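Local atomic coordinates of putative uncharacterized protein (Ustilago maydis, PDB entry 4GNX), a protein that probably serves as the small OB-fold subunit of replication protein A, the heterotrimeric complex that binds single-stranded DNA. Residues 8-13 and 37-42; 25-30 and 53-58. All coordinates share one frame; numbering follows the deposited sequence.

Interaction 1: residues 8-13 and 37-42; sequences INSSML and MQTSDL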
loop_
_atom_site.group_PDB
_atom_site.type_symbol
_atom_site.label_atom_id
_atom_site.label_comp_id
_atom_site.label_asym_id
_atom_site.label_seq_id
_atom_site.Cartn_x
_atom_site.Cartn_y
_atom_site.Cartn_z
ATOM N N ILE A 8 -21.767 6.999 7.368
ATOM C CA ILE A 8 -21.661 8.409 7.699
ATOM C C ILE A 8 -21.044 8.656 9.076
ATOM O O ILE A 8 -20.887 7.731 9.875
ATOM C CB ILE A 8 -23.022 9.145 7.502
ATOM C CG1 ILE A 8 -23.993 8.811 8.627
ATOM C CG2 ILE A 8 -23.620 8.832 6.130
ATOM C CD1 ILE A 8 -24.875 9.971 8.997
ATOM N N ASN A 9 -20.642 9.900 9.310
ATOM C CA ASN A 9 -20.250 10.337 10.621
ATOM C C ASN A 9 -21.330 11.285 11.147
ATOM O O ASN A 9 -22.353 11.482 10.482
ATOM C CB ASN A 9 -18.845 10.957 10.595
ATOM C CG ASN A 9 -18.703 12.128 9.616
ATOM O OD1 ASN A 9 -17.653 12.279 8.994
ATOM N ND2 ASN A 9 -19.722 12.987 9.518
ATOM N N SER A 10 -21.119 11.858 12.329
ATOM C CA SER A 10 -22.171 12.613 12.995
ATOM C C SER A 10 -22.539 13.914 12.251
ATOM O O SER A 10 -23.670 14.411 12.349
ATOM C CB SER A 10 -21.779 12.902 14.446
ATOM O OG SER A 10 -20.536 13.584 14.547
ATOM N N SER A 11 -21.595 14.449 11.485
ATOM C CA SER A 11 -21.805 15.728 10.853
ATOM C C SER A 11 -22.653 15.585 9.603
ATOM O O SER A 11 -23.189 16.556 9.105
ATOM C CB SER A 11 -20.478 16.387 10.529
ATOM O OG SER A 11 -20.164 16.139 9.182
ATOM N N MET A 12 -22.786 14.373 9.105
ATOM C CA MET A 12 -23.591 14.125 7.926
ATOM C C MET A 12 -25.053 13.831 8.249
ATOM O O MET A 12 -25.877 13.712 7.355
ATOM C CB MET A 12 -22.988 12.994 7.107
ATOM C CG MET A 12 -21.634 13.366 6.530
ATOM S SD MET A 12 -20.661 12.011 5.837
ATOM C CE MET A 12 -21.658 11.497 4.434
ATOM N N LEU A 13 -25.389 13.732 9.526
ATOM C CA LEU A 13 -26.770 13.432 9.900
ATOM C C LEU A 13 -27.784 14.335 9.215
ATOM O O LEU A 13 -28.722 13.834 8.618
ATOM C CB LEU A 13 -26.966 13.491 11.411
ATOM C CG LEU A 13 -26.177 12.432 12.179
ATOM C CD1 LEU A 13 -26.203 12.792 13.642
ATOM C CD2 LEU A 13 -26.719 11.030 11.974
ATOM N N MET A 37 -22.795 7.159 21.460
ATOM C CA MET A 37 -21.718 6.712 20.603
ATOM C C MET A 37 -20.797 7.857 20.155
ATOM O O MET A 37 -21.266 8.946 19.805
ATOM C CB MET A 37 -22.339 6.042 19.397
ATOM C CG MET A 37 -21.336 5.434 18.452
ATOM S SD MET A 37 -22.074 4.967 16.880
ATOM C CE MET A 37 -23.193 3.678 17.439
ATOM N N GLN A 38 -19.486 7.605 20.177
ATOM C CA GLN A 38 -18.510 8.517 19.590
ATOM C C GLN A 38 -18.156 8.078 18.160
ATOM O O GLN A 38 -17.839 6.919 17.927
ATOM C CB GLN A 38 -17.269 8.629 20.484
ATOM C CG GLN A 38 -16.078 9.312 19.831
ATOM C CD GLN A 38 -15.157 9.992 20.819
ATOM O OE1 GLN A 38 -15.059 9.588 21.980
ATOM N NE2 GLN A 38 -14.477 11.038 20.366
ATOM N N THR A 39 -18.219 9.022 17.222
ATOM C CA THR A 39 -17.957 8.770 15.813
ATOM C C THR A 39 -16.525 9.124 15.412
ATOM O O THR A 39 -15.868 9.882 16.115
ATOM C CB THR A 39 -18.901 9.584 14.913
ATOM O OG1 THR A 39 -20.178 9.665 15.514
ATOM C CG2 THR A 39 -19.100 8.850 13.639
ATOM N N SER A 40 -16.064 8.576 14.279
ATOM C CA SER A 40 -14.805 8.961 13.640
ATOM C C SER A 40 -14.699 10.466 13.505
ATOM O O SER A 40 -13.618 11.039 13.540
ATOM C CB SER A 40 -14.718 8.334 12.253
ATOM O OG SER A 40 -15.812 8.720 11.438
ATOM N N ASP A 41 -15.859 11.078 13.329
ATOM C CA ASP A 41 -16.071 12.505 13.308
ATOM C C ASP A 41 -15.570 13.203 14.567
ATOM O O ASP A 41 -15.336 14.410 14.560
ATOM C CB ASP A 41 -17.581 12.709 13.240
ATOM C CG ASP A 41 -17.967 13.943 12.479
ATOM O OD1 ASP A 41 -18.886 14.648 12.934
ATOM O OD2 ASP A 41 -17.363 14.218 11.427
ATOM N N LEU A 42 -15.425 12.431 15.643
ATOM C CA LEU A 42 -15.226 12.919 17.020
ATOM C C LEU A 42 -16.477 13.464 17.671
ATOM O O LEU A 42 -16.444 13.887 18.822
ATOM C CB LEU A 42 -14.096 13.931 17.140
ATOM C CG LEU A 42 -12.698 13.319 17.124
ATOM C CD1 LEU A 42 -11.685 14.360 17.573
ATOM C CD2 LEU A 42 -12.617 12.064 17.985
#
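In this OB-fold chain a type I beta turn, Thr39 to Leu42, closed by the hydrogen bond from Leu42 N to Thr39 O, carries Asp41 against the loop that leaves strand 7-8. The polar part centres on the Asp41 carboxylate. Ser10 OG donates to OD1 of Asp41 at 2.5 Å, meeting the anti lone pair, the one turned away from OD2. The serine hydroxyl sits between its own backbone N and carbonyl carbon (chi1 56°), which points it at the turn; so short a side chain suits a place where the two backbones come close. Ser11 N lies 3.1 Å from the same OD1 of Asp41. The flat ends of Asn9 and Asp41 are stacked, amide on carboxylate, their planes 21° apart, with CG of Asn9 3.1 Å from OD2 of Asp41. Two further hydrogen bonds lead out of the contact, Thr39 OG1 with Gly43 O and Ser40 OG with Glu97 OE1 of helix 93-104, a helix that Asn9 also touches.

The apolar part is smaller. Thr39 suits its place by having two different branches, one polar and one a methyl. The methyl carbon CG2 of Thr39, anti to its backbone N, ends 3.6 Å from CA of Asn9.

Interaction 2: residues 25-30 and 53-58; sequences GKVHKV and SDVSSS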
loop_
_atom_site.group_PDB
_atom_site.type_symbol
_atom_site.label_atom_id
_atom_site.label_comp_id
_atom_site.label_asym_id
_atom_site.label_seq_id
_atom_site.Cartn_x
_atom_site.Cartn_y
_atom_site.Cartn_z
ATOM N N GLY A 25 -19.082 3.593 15.785
ATOM C CA GLY A 25 -18.567 4.378 16.882
ATOM C C GLY A 25 -18.210 3.568 18.089
ATOM O O GLY A 25 -18.594 2.403 18.195
ATOM N N LYS A 26 -17.453 4.202 18.974
ATOM C CA LYS A 26 -17.033 3.639 20.250
ATOM C C LYS A 26 -18.133 3.911 21.266
ATOM O O LYS A 26 -18.634 5.027 21.368
ATOM C CB LYS A 26 -15.737 4.310 20.712
ATOM C CG LYS A 26 -14.796 3.459 21.553
ATOM C CD LYS A 26 -15.127 3.501 23.028
ATOM C CE LYS A 26 -13.934 3.075 23.859
ATOM N NZ LYS A 26 -14.304 2.975 25.308
ATOM N N VAL A 27 -18.519 2.877 22.002
ATOM C CA VAL A 27 -19.578 2.988 23.001
ATOM C C VAL A 27 -19.076 3.775 24.198
ATOM O O VAL A 27 -18.090 3.401 24.838
ATOM C CB VAL A 27 -20.094 1.607 23.454
ATOM C CG1 VAL A 27 -21.148 1.757 24.537
ATOM C CG2 VAL A 27 -20.672 0.851 22.268
ATOM N N HIS A 28 -19.761 4.877 24.483
ATOM C CA HIS A 28 -19.413 5.756 25.597
ATOM C C HIS A 28 -20.190 5.352 26.818
ATOM O O HIS A 28 -19.623 5.026 27.855
ATOM C CB HIS A 28 -19.708 7.207 25.222
ATOM C CG HIS A 28 -18.693 8.192 25.747
ATOM N ND1 HIS A 28 -18.742 8.684 27.008
ATOM C CD2 HIS A 28 -17.581 8.776 25.134
ATOM C CE1 HIS A 28 -17.713 9.531 27.195
ATOM N NE2 HIS A 28 -17.001 9.587 26.047
ATOM N N LYS A 29 -21.508 5.349 26.684
ATOM C CA LYS A 29 -22.401 5.016 27.776
ATOM C C LYS A 29 -23.627 4.282 27.220
ATOM O O LYS A 29 -23.957 4.415 26.039
ATOM C CB LYS A 29 -22.805 6.291 28.526
ATOM C CG LYS A 29 -23.537 6.035 29.825
ATOM C CD LYS A 29 -23.510 7.244 30.745
ATOM C CE LYS A 29 -24.509 8.316 30.334
ATOM N NZ LYS A 29 -24.236 9.606 31.028
ATOM N N VAL A 30 -24.271 3.473 28.056
ATOM C CA VAL A 30 -25.557 2.892 27.707
ATOM C C VAL A 30 -26.542 3.178 28.835
ATOM O O VAL A 30 -26.334 2.760 29.975
ATOM C CB VAL A 30 -25.475 1.379 27.427
ATOM C CG1 VAL A 30 -26.841 0.831 27.043
ATOM C CG2 VAL A 30 -24.481 1.083 26.322
ATOM N N SER A 53 -30.779 -5.997 22.759
ATOM C CA SER A 53 -29.438 -5.558 22.374
ATOM C C SER A 53 -28.510 -5.643 23.584
ATOM O O SER A 53 -28.817 -5.084 24.636
ATOM C CB SER A 53 -29.475 -4.142 21.807
ATOM O OG SER A 53 -30.273 -4.096 20.632
ATOM N N ASP A 54 -27.401 -6.373 23.441
ATOM C CA ASP A 54 -26.408 -6.510 24.523
ATOM C C ASP A 54 -25.174 -5.639 24.265
ATOM O O ASP A 54 -24.044 -5.989 24.646
ATOM C CB ASP A 54 -26.031 -7.986 24.790
ATOM C CG ASP A 54 -25.350 -8.672 23.592
ATOM O OD1 ASP A 54 -25.210 -9.921 23.640
ATOM O OD2 ASP A 54 -24.952 -7.989 22.617
ATOM N N VAL A 55 -25.423 -4.507 23.606
ATOM C CA VAL A 55 -24.424 -3.480 23.311
ATOM C C VAL A 55 -23.541 -3.153 24.523
ATOM O O VAL A 55 -22.337 -2.962 24.386
ATOM C CB VAL A 55 -25.105 -2.195 22.767
ATOM C CG1 VAL A 55 -24.136 -1.028 22.709
ATOM C CG2 VAL A 55 -25.706 -2.433 21.389
ATOM N N SER A 56 -24.139 -3.118 25.710
ATOM C CA SER A 56 -23.406 -2.843 26.949
ATOM C C SER A 56 -22.001 -3.484 27.010
ATOM O O SER A 56 -21.036 -2.825 27.405
ATOM C CB SER A 56 -24.247 -3.220 28.183
ATOM O OG SER A 56 -24.911 -4.461 28.007
ATOM N N SER A 57 -21.882 -4.743 26.594
ATOM C CA SER A 57 -20.623 -5.470 26.743
ATOM C C SER A 57 -19.773 -5.483 25.467
ATOM O O SER A 57 -19.147 -6.500 25.138
ATOM C CB SER A 57 -20.889 -6.889 27.256
ATOM O OG SER A 57 -21.859 -7.535 26.452
ATOM N N SER A 58 -19.732 -4.347 24.767
ATOM C CA SER A 58 -18.983 -4.242 23.502
ATOM C C SER A 58 -18.426 -2.841 23.224
ATOM O O SER A 58 -19.034 -1.841 23.587
ATOM C CB SER A 58 -19.856 -4.689 22.335
ATOM O OG SER A 58 -20.674 -3.637 21.889
#
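A short 3-10 turn at Val55 and Ser56, in the connection between strands 44-48 and 60-68 of the OB fold, packs its one buried side chain against strand 20-31. The close part is a cluster of three valines. Val55 points toward the strand, and its CG1, anti to its backbone N (chi1 169°), reaches between two valines that also point toward the turn. On one of them, CG2 of Val27 comes to 4.0 Å from CG1 of Val55; on the other, CG2 of Val30 stands 4.2 Å from that same CG1 of Val55. Both strand valines offer the methyl that lies anti to the carbonyl carbon, and each crosses Val55 obliquely. Val27 and Val30 can share one partner because a classic beta bulge, His28 and Lys29 both facing Leu36, puts an extra residue into the strand between them. Leu35 touches all three valines and Ile79 touches Val55, so branched apolar residues suit this patch. CG2 of Val27 also rests against the backbone, 3.4 Å from O of Ser58.

Toward the solvent the packing loosens. Val30, partly exposed, and the exposed Ser56 form the more open edge of the contact, where CG2 of Val30 also reaches the backbone, 4.1 Å from CA of Ser56. Ser57 and Ser58 suit the turn because their hydroxyls bond back to its carbonyls: Asp54 O accepts from both N and OG of Ser57. At the end of the turn Ser58 OG donates to O of Val55 over 3.1 Å, in the carbonyl plane and on a lone pair, at a C=O...donor angle of 126°.

Overall arrangement
From the N terminus the chain passes strand 7-8 and the loop 8-13, then runs out along strand 20-31, which includes 25-30, and returns through strand 34-39 to 37-42. There interaction 1 closes its loop, bringing the loop after the first strand to the turn before strand 44-48. After that strand the chain reaches 53-58, where interaction 2 closes on strand 20-31. The two loops cross, since 25-30 lies between the segments of interaction 1 and 37-42 between those of interaction 2. Their centres lie about 16 Å apart, yet neighbouring antiparallel strands join them: Gln38 O probably accepts a hydrogen bond from Lys26 N, and Met37 packs on Gly25.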